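Local atomic coordinates of viral structural protein 4 (Bombyx mori cytoplasmic polyhedrosis virus, PDB entry 6TZ0), a protein that binds GTP through a P-loop-like region and, as a partner of the viral RNA-dependent RNA polymerase, probably acts as an NTPase in transcription of the double-stranded RNA genome. Residues His9-Leu12 with Tyr13-Tyr16; Thr196-Arg199 with Ser200-Arg204; Glu415-Tyr418 with Glu419-Ser423; Ile431-Val434 with Ala435-Glu438; Thr543-Pro547 with Phe548-Glu552. All coordinates share one frame; numbering follows the deposited sequence.

Interaction 1 of 5, residues His9-Leu12 with Tyr13-Tyr16; sequences HSKL and YEEY
The Tyr13 ring meets His9 at its edge: ring atom CD2 lies 3.2 Å from the carbonyl O of His9, close to the ring plane. Tyr16 approaches the preceding turn obliquely, its CD2 3.8 Å from Leu12 O. In both tyrosines CG stands beside the backbone N (chi1 -74° in Tyr13), which swings the rings back toward the start of the helix. Both phenols are held from outside, Tyr13 OH by Ile4 O and Tyr164 OH, and Tyr16 OH by Asp161.

The remaining side chains pair aliphatic carbon with carboxylate oxygen. Glu14 is extended beyond CG, while the chi2 bend of Lys11 brings CD to 3.3 Å from Glu14 OE1. Two further bends place CE and NZ, and the opposite charges do not pair, because Lys11 NZ stays 5.0 Å from that oxygen. Leu12 CD1 similarly touches Glu15 OE1 at 3.6 Å. Beneath the side chains, Glu14 N bonds to Ser10 O at 2.9 Å and Glu15 N to Lys11 O at 3.0 Å. With His9 in the N-cap position, this is a short amphipathic helix near the chain start, two buried tyrosines setting one side against helix 162-166 and its neighbouring loops.

Interaction 2 of 5, residues Thr196-Arg199 with Ser200-Arg204; sequences TYLR and SYFKR
Two carbonyls lie within reach of Ser200 OG, Thr196 O at 3.0 Å and Tyr197 O at 3.1 Å, and its single proton could serve either. The hydroxyl reaches both because OG sits between its own backbone N and carbonyl carbon (chi1 65°), folded back over the preceding turn. Each of the two oxygens also takes a regular helical bond at 2.9 Å, Thr196 O from Ser200 N and Tyr197 O from Tyr201 N. A serine side chain thus adds to the main-chain bonding of its own helix, while also touching Thr42 of helix 41-60.

The example is a helix at its end. Helix 196-201 gives out here, the next bond, from Phe202 N to Leu198 O, is weak at 3.5 Å, and the chain turns into strand 204-208. Side chains bridge the change of direction. On the buried side Leu198 CD2 lies 3.9 Å from Phe202 CD2, the leucine crossing the ring obliquely; Leu18 packs against both residues. Tyr197 CD1 approaches Tyr201 CE2 at a longer 4.2 Å, again slantwise, and the Tyr201 hydroxyl bonds to Ser45 on helix 41-60.

On the outer side Arg199, bent at chi3, and Arg204, bent at chi2, converge. Arg204 NH1 comes over one face of the Arg199 guanidinium, whereas Arg199 lies at the edge of the Arg204 group, the two planes being 75° apart. Like charges so placed would be expected to oppose each other, and at 2.8 Å resolution the exact closeness of the two groups is doubtful.

Interaction 3 of 5, residues Glu415-Tyr418 with Glu419-Ser423; sequences ESYY and EQKAS
Tyr417 and Lys421 lie side by side and point the same way, the lysine chain running across one face of the ring. Lys421 CG is 4.1 Å from the Tyr417 ring centroid and 18° off the ring normal, a CH-pi contact, with CD continuing toward the phenol end. Tyr417 CG stands opposite its backbone N (chi1 179°), and the lysine bends at two bonds to follow the ring.

Glu415 and Gln420 are set differently: their carboxylate and amide planes are nearly perpendicular, 88° apart. Glu415 OE2 touches Gln420 CG at 3.3 Å, and Gln420 NE2 is 3.5 Å from Glu415 CD, so the amide nitrogen lies over the flat face of the carboxylate. Glu419, extended beyond CG, runs back along the helix start until its CD is 3.7 Å from Ser416 CB; Gln527 gives its OE2 a weak hydrogen bond.

Underneath, Lys421 N bonds to Tyr417 O at 3.0 Å and Ala422 N to Tyr418 O at 2.9 Å. Ser416 is the N-cap residue, and Glu419 reaches back toward it, OE1 3.6 Å from Ser416 N, without closing a capping box. This helix start borders residues seen to bind GTP in another structure of this protein: Glu419 lies near Lys355 and Glu415 near Arg522.

Interaction 4 of 5, residues Ile431-Val434 with Ala435-Glu438; sequences ISEV and AQYE
Gln436 reaches Ser432 because its CG stands beside its own backbone N and the chain then runs straight (chi2 179°), carrying the amide back past the helix start. There OE1 accepts a hydrogen bond from Ser432 N at 2.8 Å, moderately straight with an N-H...O angle of 156°. The donor arrives 39° above the carbonyl plane. The same oxygen lies against the Ile431 backbone.

The returning side chain passes Glu433, the residue in the N-cap position. Glu433 CB meets Gln436 CG at 3.8 Å, while the bend at chi2 carries the carboxylate away, steeply inclined to the amide. Ile431 CG2 contacts Tyr437 CB at 4.2 Å, the two side chains crossing on the buried side, where both pack on helix 524-537. The Tyr437 hydroxyl bonds to Asp532 there, and Lys445 makes a cation-pi contact with its ring. Val434 and Glu438 run alongside each other in the same direction, with the ordinary helical bond from Glu438 N to Val434 O measuring 2.9 Å. Tyr437 N likewise bonds to Glu433 O at 3.1 Å.

The arrangement folds the loop after helix 417-427 onto the first turn of helix 434-438. Since the acceptor is an amide oxygen, the backbone N-H just before the N-cap is satisfied by a neutral group, and the link itself brings no charge to the helix start.

Interaction 5 of 5, residues Thr543-Pro547 with Phe548-Glu552; sequences TTVYP and FEMLE
Glu549 accepts from the backbone N of Tyr546, one half of a capping box, where strand 543-545 passes into helix 547-556. The strand is an edge strand of the five-stranded parallel sheet in this chain, a sheet fitting a P-loop NTPase-like fold. Strand and helix segments run at 89° to each other, and the proline that opens the helix follows the N-cap residue Tyr546.

Polar bonds come first. Tyr546 N donates to Glu549 OE1 at 3.1 Å, nearly straight (167°), but meets the carboxylate from above its plane. Met550 N bonds to Tyr546 O at 3.2 Å in the carbonyl plane, and Leu551 N to Pro547 O at 3.0 Å, starting the helical pattern. Glu549 OE2 forms a salt bridge with Arg377 of the RNA-dependent RNA polymerase chain, so the capping glutamate also faces the subunit interface.

Apolar contacts flank these bonds. Val545 CG1 meets Met550 CG at 3.7 Å, the side chains crossing at about a right angle; Met550 goes on to Phe362 and Tyr366 of helix 359-374, which begins at the GTP-binding loop. Phe548 CG lies between its backbone N and carbonyl carbon (chi1 77°), directing the ring back to Tyr546, where Phe548 CE1 touches Tyr546 CB at 3.7 Å. Tyr546 and Glu549 point the same way, and Glu549 OE2 sits in plane at the Tyr546 ring edge, 3.9 Å from Tyr546 CD2.

Overall arrangement
Of the five contacts, interaction 5 is the buried one, its centre about 6 Å from the centre of the chain, and alone meets the polymerase; the others are partly buried and lie farther out. Interactions 1 and 2 occupy one side of the chain's centre and touch through Tyr13 CD1 and Phe202 CZ, 3.8 Å apart. Interactions 3 and 4 lie on the other side, on consecutive helices near GTP-binding residues, with nearest atoms about 6 Å apart. Helix starts dominate, yet the chemistry differs: a carboxylate receives the backbone N-H in interaction 5, an amide in interaction 4. Interaction 2 instead marks a helix end, with a serine hydroxyl turned back.

Interaction 1 of 5, residues His9-Leu12 with Tyr13-Tyr16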
# COMPACT_ATOMS: atom_id res chain seq x y z
N HIS B 9 -17.16 -35.92 -24.28
CA HIS B 9 -18.21 -35.34 -23.44
C HIS B 9 -19.50 -35.18 -24.23
O HIS B 9 -20.01 -34.08 -24.41
CB HIS B 9 -17.73 -34.01 -22.87
CG HIS B 9 -16.47 -34.12 -22.08
ND1 HIS B 9 -15.23 -34.00 -22.65
CD2 HIS B 9 -16.27 -34.37 -20.77
CE1 HIS B 9 -14.31 -34.15 -21.71
NE2 HIS B 9 -14.91 -34.38 -20.56
N SER B 10 -20.04 -36.30 -24.69
CA SER B 10 -21.24 -36.27 -25.52
C SER B 10 -22.48 -35.89 -24.73
O SER B 10 -23.39 -35.28 -25.29
CB SER B 10 -21.46 -37.63 -26.17
OG SER B 10 -21.77 -38.61 -25.20
N LYS B 11 -22.52 -36.21 -23.43
CA LYS B 11 -23.71 -35.96 -22.62
C LYS B 11 -23.91 -34.47 -22.36
O LYS B 11 -25.05 -34.00 -22.30
CB LYS B 11 -23.57 -36.73 -21.31
CG LYS B 11 -24.83 -36.80 -20.49
CD LYS B 11 -25.88 -37.61 -21.20
CE LYS B 11 -25.44 -39.06 -21.36
NZ LYS B 11 -25.38 -39.77 -20.06
N LEU B 12 -22.81 -33.72 -22.23
CA LEU B 12 -22.88 -32.27 -22.10
C LEU B 12 -23.47 -31.63 -23.35
O LEU B 12 -24.23 -30.66 -23.26
CB LEU B 12 -21.48 -31.71 -21.83
CG LEU B 12 -21.35 -30.19 -21.75
CD1 LEU B 12 -22.10 -29.63 -20.56
CD2 LEU B 12 -19.90 -29.77 -21.75
N TYR B 13 -23.13 -32.15 -24.53
CA TYR B 13 -23.73 -31.64 -25.75
C TYR B 13 -25.17 -32.11 -25.90
O TYR B 13 -25.97 -31.41 -26.52
CB TYR B 13 -22.89 -32.05 -26.96
CG TYR B 13 -21.61 -31.26 -27.08
CD1 TYR B 13 -21.59 -30.03 -27.71
CD2 TYR B 13 -20.43 -31.75 -26.55
CE1 TYR B 13 -20.42 -29.31 -27.82
CE2 TYR B 13 -19.25 -31.03 -26.66
CZ TYR B 13 -19.26 -29.82 -27.30
OH TYR B 13 -18.10 -29.10 -27.41
N GLU B 14 -25.51 -33.28 -25.35
CA GLU B 14 -26.90 -33.72 -25.37
C GLU B 14 -27.77 -32.83 -24.51
O GLU B 14 -28.97 -32.69 -24.76
CB GLU B 14 -27.02 -35.17 -24.89
CG GLU B 14 -26.40 -36.20 -25.81
CD GLU B 14 -26.68 -37.60 -25.35
OE1 GLU B 14 -27.23 -37.78 -24.25
OE2 GLU B 14 -26.36 -38.54 -26.11
N GLU B 15 -27.18 -32.24 -23.46
CA GLU B 15 -27.89 -31.27 -22.63
C GLU B 15 -28.32 -30.04 -23.42
O GLU B 15 -29.42 -29.52 -23.21
CB GLU B 15 -26.99 -30.88 -21.46
CG GLU B 15 -27.55 -29.87 -20.52
CD GLU B 15 -26.57 -29.51 -19.43
OE1 GLU B 15 -25.46 -30.09 -19.43
OE2 GLU B 15 -26.89 -28.65 -18.58
N TYR B 16 -27.48 -29.58 -24.34
CA TYR B 16 -27.77 -28.41 -25.16
C TYR B 16 -28.76 -28.69 -26.29
O TYR B 16 -29.08 -27.76 -27.03
CB TYR B 16 -26.46 -27.87 -25.74
CG TYR B 16 -25.62 -27.13 -24.74
CD1 TYR B 16 -26.20 -26.42 -23.71
CD2 TYR B 16 -24.24 -27.19 -24.78
CE1 TYR B 16 -25.44 -25.75 -22.77
CE2 TYR B 16 -23.46 -26.53 -23.84
CZ TYR B 16 -24.08 -25.82 -22.84
OH TYR B 16 -23.33 -25.15 -21.90

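Interaction 2 of 5, residues Thr196-Arg199 with Ser200-Arg204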
# COMPACT_ATOMS: atom_id res chain seq x y z
N THR B 196 -22.89 -23.34 -39.12
CA THR B 196 -22.29 -24.28 -40.06
C THR B 196 -21.79 -25.53 -39.35
O THR B 196 -22.05 -26.65 -39.81
CB THR B 196 -21.14 -23.59 -40.78
OG1 THR B 196 -21.62 -22.40 -41.41
CG2 THR B 196 -20.56 -24.50 -41.85
N TYR B 197 -21.11 -25.36 -38.22
CA TYR B 197 -20.53 -26.50 -37.52
C TYR B 197 -21.60 -27.33 -36.82
O TYR B 197 -21.52 -28.56 -36.79
CB TYR B 197 -19.49 -26.03 -36.53
CG TYR B 197 -18.35 -25.30 -37.18
CD1 TYR B 197 -17.37 -25.98 -37.86
CD2 TYR B 197 -18.26 -23.92 -37.08
CE1 TYR B 197 -16.33 -25.31 -38.46
CE2 TYR B 197 -17.22 -23.24 -37.66
CZ TYR B 197 -16.26 -23.94 -38.35
OH TYR B 197 -15.22 -23.26 -38.94
N LEU B 198 -22.60 -26.67 -36.25
CA LEU B 198 -23.67 -27.39 -35.57
C LEU B 198 -24.61 -28.06 -36.55
O LEU B 198 -25.29 -29.03 -36.18
CB LEU B 198 -24.44 -26.45 -34.65
CG LEU B 198 -23.62 -25.77 -33.56
CD1 LEU B 198 -24.48 -24.88 -32.69
CD2 LEU B 198 -22.85 -26.77 -32.73
N ARG B 199 -24.69 -27.58 -37.80
CA ARG B 199 -25.44 -28.29 -38.82
C ARG B 199 -24.64 -29.45 -39.39
O ARG B 199 -25.20 -30.50 -39.71
CB ARG B 199 -25.84 -27.33 -39.95
CG ARG B 199 -26.81 -27.91 -40.96
CD ARG B 199 -26.92 -27.00 -42.17
NE ARG B 199 -27.48 -25.69 -41.84
CZ ARG B 199 -28.78 -25.43 -41.85
NH1 ARG B 199 -29.21 -24.21 -41.54
NH2 ARG B 199 -29.65 -26.38 -42.16
N SER B 200 -23.32 -29.27 -39.51
CA SER B 200 -22.49 -30.29 -40.14
C SER B 200 -22.17 -31.45 -39.21
O SER B 200 -22.06 -32.59 -39.67
CB SER B 200 -21.20 -29.66 -40.65
OG SER B 200 -20.42 -29.19 -39.57
N TYR B 201 -22.03 -31.20 -37.91
CA TYR B 201 -21.59 -32.23 -36.97
C TYR B 201 -22.72 -32.88 -36.20
O TYR B 201 -22.58 -34.04 -35.79
CB TYR B 201 -20.59 -31.63 -35.98
CG TYR B 201 -19.23 -31.37 -36.55
CD1 TYR B 201 -18.72 -32.14 -37.58
CD2 TYR B 201 -18.47 -30.30 -36.10
CE1 TYR B 201 -17.48 -31.89 -38.11
CE2 TYR B 201 -17.23 -30.04 -36.63
CZ TYR B 201 -16.74 -30.83 -37.63
OH TYR B 201 -15.50 -30.57 -38.16
N PHE B 202 -23.82 -32.18 -35.98
CA PHE B 202 -24.88 -32.66 -35.11
C PHE B 202 -26.16 -32.89 -35.90
O PHE B 202 -26.30 -32.46 -37.05
CB PHE B 202 -25.12 -31.69 -33.96
CG PHE B 202 -24.00 -31.63 -32.98
CD1 PHE B 202 -23.89 -32.57 -31.98
CD2 PHE B 202 -23.04 -30.63 -33.05
CE1 PHE B 202 -22.86 -32.53 -31.07
CE2 PHE B 202 -22.00 -30.59 -32.15
CZ PHE B 202 -21.92 -31.53 -31.16
N LYS B 203 -27.11 -33.58 -35.27
CA LYS B 203 -28.44 -33.70 -35.84
C LYS B 203 -29.18 -32.37 -35.71
O LYS B 203 -29.13 -31.71 -34.67
CB LYS B 203 -29.23 -34.78 -35.12
CG LYS B 203 -28.75 -36.19 -35.34
CD LYS B 203 -29.64 -37.16 -34.61
CE LYS B 203 -29.35 -38.59 -35.00
NZ LYS B 203 -28.02 -39.02 -34.54
N ARG B 204 -29.87 -31.99 -36.77
CA ARG B 204 -30.64 -30.75 -36.74
C ARG B 204 -32.02 -31.01 -36.14
O ARG B 204 -32.72 -31.91 -36.59
CB ARG B 204 -30.77 -30.16 -38.14
CG ARG B 204 -31.56 -28.86 -38.19
CD ARG B 204 -30.78 -27.72 -37.53
NE ARG B 204 -31.56 -26.49 -37.41
CZ ARG B 204 -31.60 -25.52 -38.31
NH1 ARG B 204 -30.91 -25.63 -39.43
NH2 ARG B 204 -32.33 -24.43 -38.10

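Interaction 3 of 5, residues Glu415-Tyr418 with Glu419-Ser423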
# COMPACT_ATOMS: atom_id res chain seq x y z
N GLU B 415 -46.74 0.34 11.76
CA GLU B 415 -46.31 1.37 10.83
C GLU B 415 -44.85 1.73 11.10
O GLU B 415 -44.38 1.68 12.24
CB GLU B 415 -47.22 2.60 10.96
CG GLU B 415 -47.04 3.67 9.90
CD GLU B 415 -48.06 4.79 10.04
OE1 GLU B 415 -48.87 4.73 10.98
OE2 GLU B 415 -48.05 5.72 9.21
N SER B 416 -44.14 2.07 10.04
CA SER B 416 -42.72 2.40 10.13
C SER B 416 -42.52 3.90 10.31
O SER B 416 -43.39 4.71 10.00
CB SER B 416 -41.99 1.91 8.88
OG SER B 416 -40.62 2.27 8.92
N TYR B 417 -41.34 4.25 10.83
CA TYR B 417 -41.01 5.65 11.08
C TYR B 417 -40.78 6.41 9.79
O TYR B 417 -41.26 7.55 9.62
CB TYR B 417 -39.78 5.72 11.98
CG TYR B 417 -39.31 7.11 12.31
CD1 TYR B 417 -39.99 7.89 13.23
CD2 TYR B 417 -38.17 7.63 11.71
CE1 TYR B 417 -39.55 9.16 13.54
CE2 TYR B 417 -37.73 8.91 12.01
CZ TYR B 417 -38.42 9.66 12.93
OH TYR B 417 -37.98 10.93 13.23
N TYR B 418 -40.06 5.80 8.85
CA TYR B 418 -39.77 6.46 7.58
C TYR B 418 -41.02 6.61 6.73
O TYR B 418 -41.12 7.55 5.94
CB TYR B 418 -38.70 5.69 6.81
CG TYR B 418 -37.37 5.62 7.50
CD1 TYR B 418 -36.61 6.77 7.68
CD2 TYR B 418 -36.84 4.41 7.91
CE1 TYR B 418 -35.38 6.71 8.30
CE2 TYR B 418 -35.61 4.35 8.51
CZ TYR B 418 -34.89 5.50 8.70
OH TYR B 418 -33.66 5.44 9.30
N GLU B 419 -41.99 5.70 6.88
CA GLU B 419 -43.25 5.83 6.17
C GLU B 419 -44.04 7.03 6.66
O GLU B 419 -44.65 7.75 5.87
CB GLU B 419 -44.06 4.55 6.33
CG GLU B 419 -43.39 3.35 5.71
CD GLU B 419 -44.15 2.06 5.91
OE1 GLU B 419 -45.17 2.07 6.63
OE2 GLU B 419 -43.73 1.03 5.34
N GLN B 420 -44.00 7.29 7.97
CA GLN B 420 -44.65 8.46 8.55
C GLN B 420 -43.97 9.75 8.09
O GLN B 420 -44.66 10.72 7.73
CB GLN B 420 -44.62 8.35 10.07
CG GLN B 420 -45.44 7.20 10.59
CD GLN B 420 -45.22 6.94 12.06
OE1 GLN B 420 -44.39 7.58 12.70
NE2 GLN B 420 -45.96 5.99 12.61
N LYS B 421 -42.64 9.76 8.07
CA LYS B 421 -41.93 10.96 7.63
C LYS B 421 -42.15 11.23 6.14
O LYS B 421 -42.35 12.38 5.74
CB LYS B 421 -40.44 10.85 7.94
CG LYS B 421 -40.13 10.62 9.41
CD LYS B 421 -40.63 11.75 10.29
CE LYS B 421 -39.81 13.01 10.13
NZ LYS B 421 -40.24 14.06 11.09
N ALA B 422 -42.18 10.17 5.32
CA ALA B 422 -42.42 10.35 3.90
C ALA B 422 -43.86 10.75 3.62
O ALA B 422 -44.12 11.52 2.70
CB ALA B 422 -42.07 9.07 3.14
N SER B 423 -44.81 10.26 4.43
CA SER B 423 -46.20 10.65 4.24
C SER B 423 -46.42 12.12 4.61
O SER B 423 -47.16 12.83 3.92
CB SER B 423 -47.11 9.75 5.07
OG SER B 423 -48.47 10.10 4.89

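Interaction 4 of 5, residues Ile431-Val434 with Ala435-Glu438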
# COMPACT_ATOMS: atom_id res chain seq x y z
N ILE B 431 -49.36 16.22 -2.25
CA ILE B 431 -49.45 14.91 -2.89
C ILE B 431 -50.28 14.00 -2.01
O ILE B 431 -50.00 13.85 -0.81
CB ILE B 431 -48.05 14.31 -3.12
CG1 ILE B 431 -47.18 15.25 -3.96
CG2 ILE B 431 -48.16 12.96 -3.80
CD1 ILE B 431 -47.71 15.50 -5.34
N SER B 432 -51.31 13.40 -2.58
CA SER B 432 -52.14 12.44 -1.87
C SER B 432 -52.44 11.19 -2.68
O SER B 432 -52.86 10.19 -2.08
CB SER B 432 -53.47 13.08 -1.46
OG SER B 432 -53.26 14.16 -0.57
N GLU B 433 -52.24 11.20 -3.99
CA GLU B 433 -52.69 10.14 -4.87
C GLU B 433 -51.55 9.66 -5.74
O GLU B 433 -50.54 10.34 -5.92
CB GLU B 433 -53.85 10.62 -5.76
CG GLU B 433 -55.10 10.96 -4.99
CD GLU B 433 -55.73 9.75 -4.35
OE1 GLU B 433 -55.67 8.66 -4.95
OE2 GLU B 433 -56.28 9.89 -3.24
N VAL B 434 -51.73 8.45 -6.28
CA VAL B 434 -50.75 7.90 -7.21
C VAL B 434 -50.80 8.66 -8.54
O VAL B 434 -49.77 8.88 -9.18
CB VAL B 434 -51.00 6.39 -7.40
CG1 VAL B 434 -50.00 5.77 -8.35
CG2 VAL B 434 -50.95 5.69 -6.07
N ALA B 435 -52.00 9.08 -8.95
CA ALA B 435 -52.15 9.85 -10.17
C ALA B 435 -51.52 11.23 -10.04
O ALA B 435 -51.06 11.79 -11.04
CB ALA B 435 -53.63 9.98 -10.54
N GLN B 436 -51.50 11.79 -8.83
CA GLN B 436 -50.81 13.06 -8.62
C GLN B 436 -49.30 12.87 -8.66
O GLN B 436 -48.58 13.72 -9.20
CB GLN B 436 -51.22 13.65 -7.27
CG GLN B 436 -52.68 13.99 -7.16
CD GLN B 436 -53.03 14.56 -5.80
OE1 GLN B 436 -52.17 14.68 -4.94
NE2 GLN B 436 -54.30 14.89 -5.61
N TYR B 437 -48.81 11.77 -8.10
CA TYR B 437 -47.37 11.56 -8.00
C TYR B 437 -46.76 11.19 -9.34
O TYR B 437 -45.67 11.66 -9.68
CB TYR B 437 -47.08 10.48 -6.95
CG TYR B 437 -45.62 10.08 -6.88
CD1 TYR B 437 -44.67 10.93 -6.33
CD2 TYR B 437 -45.21 8.84 -7.34
CE1 TYR B 437 -43.35 10.56 -6.26
CE2 TYR B 437 -43.89 8.47 -7.27
CZ TYR B 437 -42.97 9.33 -6.73
OH TYR B 437 -41.65 8.95 -6.67
N GLU B 438 -47.44 10.34 -10.11
CA GLU B 438 -46.97 9.94 -11.43
C GLU B 438 -46.95 11.10 -12.42
O GLU B 438 -46.22 11.03 -13.42
CB GLU B 438 -47.84 8.82 -11.98
CG GLU B 438 -47.64 7.46 -11.34
CD GLU B 438 -46.35 6.80 -11.79
OE1 GLU B 438 -45.92 7.06 -12.92
OE2 GLU B 438 -45.79 5.99 -11.02

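Interaction 5 of 5, residues Thr543-Pro547 with Phe548-Glu552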
# COMPACT_ATOMS: atom_id res chain seq x y z
N THR B 543 -23.05 -8.36 -5.61
CA THR B 543 -23.28 -9.49 -6.50
C THR B 543 -24.77 -9.82 -6.56
O THR B 543 -25.44 -9.91 -5.53
CB THR B 543 -22.50 -10.72 -6.05
OG1 THR B 543 -23.09 -11.24 -4.86
CG2 THR B 543 -21.08 -10.34 -5.73
N THR B 544 -25.29 -9.97 -7.77
CA THR B 544 -26.71 -10.18 -7.99
C THR B 544 -27.03 -11.66 -7.90
O THR B 544 -26.39 -12.48 -8.57
CB THR B 544 -27.13 -9.61 -9.34
OG1 THR B 544 -26.84 -8.21 -9.37
CG2 THR B 544 -28.60 -9.80 -9.56
N VAL B 545 -28.01 -12.01 -7.07
CA VAL B 545 -28.37 -13.39 -6.79
C VAL B 545 -29.88 -13.52 -6.99
O VAL B 545 -30.64 -12.66 -6.53
CB VAL B 545 -27.97 -13.80 -5.36
CG1 VAL B 545 -28.35 -15.22 -5.09
CG2 VAL B 545 -26.48 -13.66 -5.15
N TYR B 546 -30.31 -14.58 -7.68
CA TYR B 546 -31.71 -14.95 -7.82
C TYR B 546 -32.10 -15.96 -6.75
O TYR B 546 -31.23 -16.58 -6.13
CB TYR B 546 -31.95 -15.51 -9.22
CG TYR B 546 -31.84 -14.48 -10.30
CD1 TYR B 546 -32.80 -13.49 -10.44
CD2 TYR B 546 -30.82 -14.53 -11.23
CE1 TYR B 546 -32.71 -12.55 -11.43
CE2 TYR B 546 -30.73 -13.60 -12.23
CZ TYR B 546 -31.68 -12.61 -12.33
OH TYR B 546 -31.59 -11.67 -13.33
N PRO B 547 -33.40 -16.13 -6.47
CA PRO B 547 -33.81 -17.12 -5.45
C PRO B 547 -33.43 -18.57 -5.72
O PRO B 547 -33.09 -19.29 -4.77
CB PRO B 547 -35.33 -16.94 -5.40
CG PRO B 547 -35.54 -15.54 -5.76
CD PRO B 547 -34.52 -15.22 -6.79
N PHE B 548 -33.48 -19.02 -6.98
CA PHE B 548 -33.11 -20.42 -7.24
C PHE B 548 -31.62 -20.63 -7.03
O PHE B 548 -31.20 -21.74 -6.69
CB PHE B 548 -33.54 -20.84 -8.65
CG PHE B 548 -32.66 -20.34 -9.76
CD1 PHE B 548 -32.79 -19.05 -10.24
CD2 PHE B 548 -31.73 -21.18 -10.36
CE1 PHE B 548 -31.98 -18.60 -11.25
CE2 PHE B 548 -30.92 -20.72 -11.37
CZ PHE B 548 -31.05 -19.44 -11.82
N GLU B 549 -30.83 -19.58 -7.18
CA GLU B 549 -29.40 -19.65 -6.87
C GLU B 549 -29.17 -19.79 -5.37
O GLU B 549 -28.29 -20.55 -4.94
CB GLU B 549 -28.70 -18.42 -7.43
CG GLU B 549 -28.74 -18.37 -8.94
CD GLU B 549 -28.12 -17.12 -9.51
OE1 GLU B 549 -27.86 -16.17 -8.75
OE2 GLU B 549 -27.87 -17.09 -10.73
N MET B 550 -29.95 -19.09 -4.55
CA MET B 550 -29.85 -19.24 -3.10
C MET B 550 -30.35 -20.59 -2.63
O MET B 550 -29.91 -21.07 -1.58
CB MET B 550 -30.59 -18.12 -2.38
CG MET B 550 -29.75 -16.90 -2.16
SD MET B 550 -30.54 -15.51 -1.34
CE MET B 550 -31.35 -14.81 -2.77
N LEU B 551 -31.27 -21.22 -3.35
CA LEU B 551 -31.63 -22.58 -2.96
C LEU B 551 -30.59 -23.60 -3.43
O LEU B 551 -30.29 -24.57 -2.71
CB LEU B 551 -33.01 -22.93 -3.51
CG LEU B 551 -34.14 -22.09 -2.93
CD1 LEU B 551 -35.47 -22.44 -3.56
CD2 LEU B 551 -34.19 -22.24 -1.42
N GLU B 552 -30.02 -23.38 -4.61
CA GLU B 552 -29.00 -24.27 -5.14
C GLU B 552 -27.73 -24.21 -4.31
O GLU B 552 -27.00 -25.21 -4.22
CB GLU B 552 -28.72 -23.89 -6.60
CG GLU B 552 -27.81 -24.84 -7.35
CD GLU B 552 -28.44 -26.20 -7.59
OE1 GLU B 552 -29.68 -26.27 -7.66
OE2 GLU B 552 -27.69 -27.19 -7.71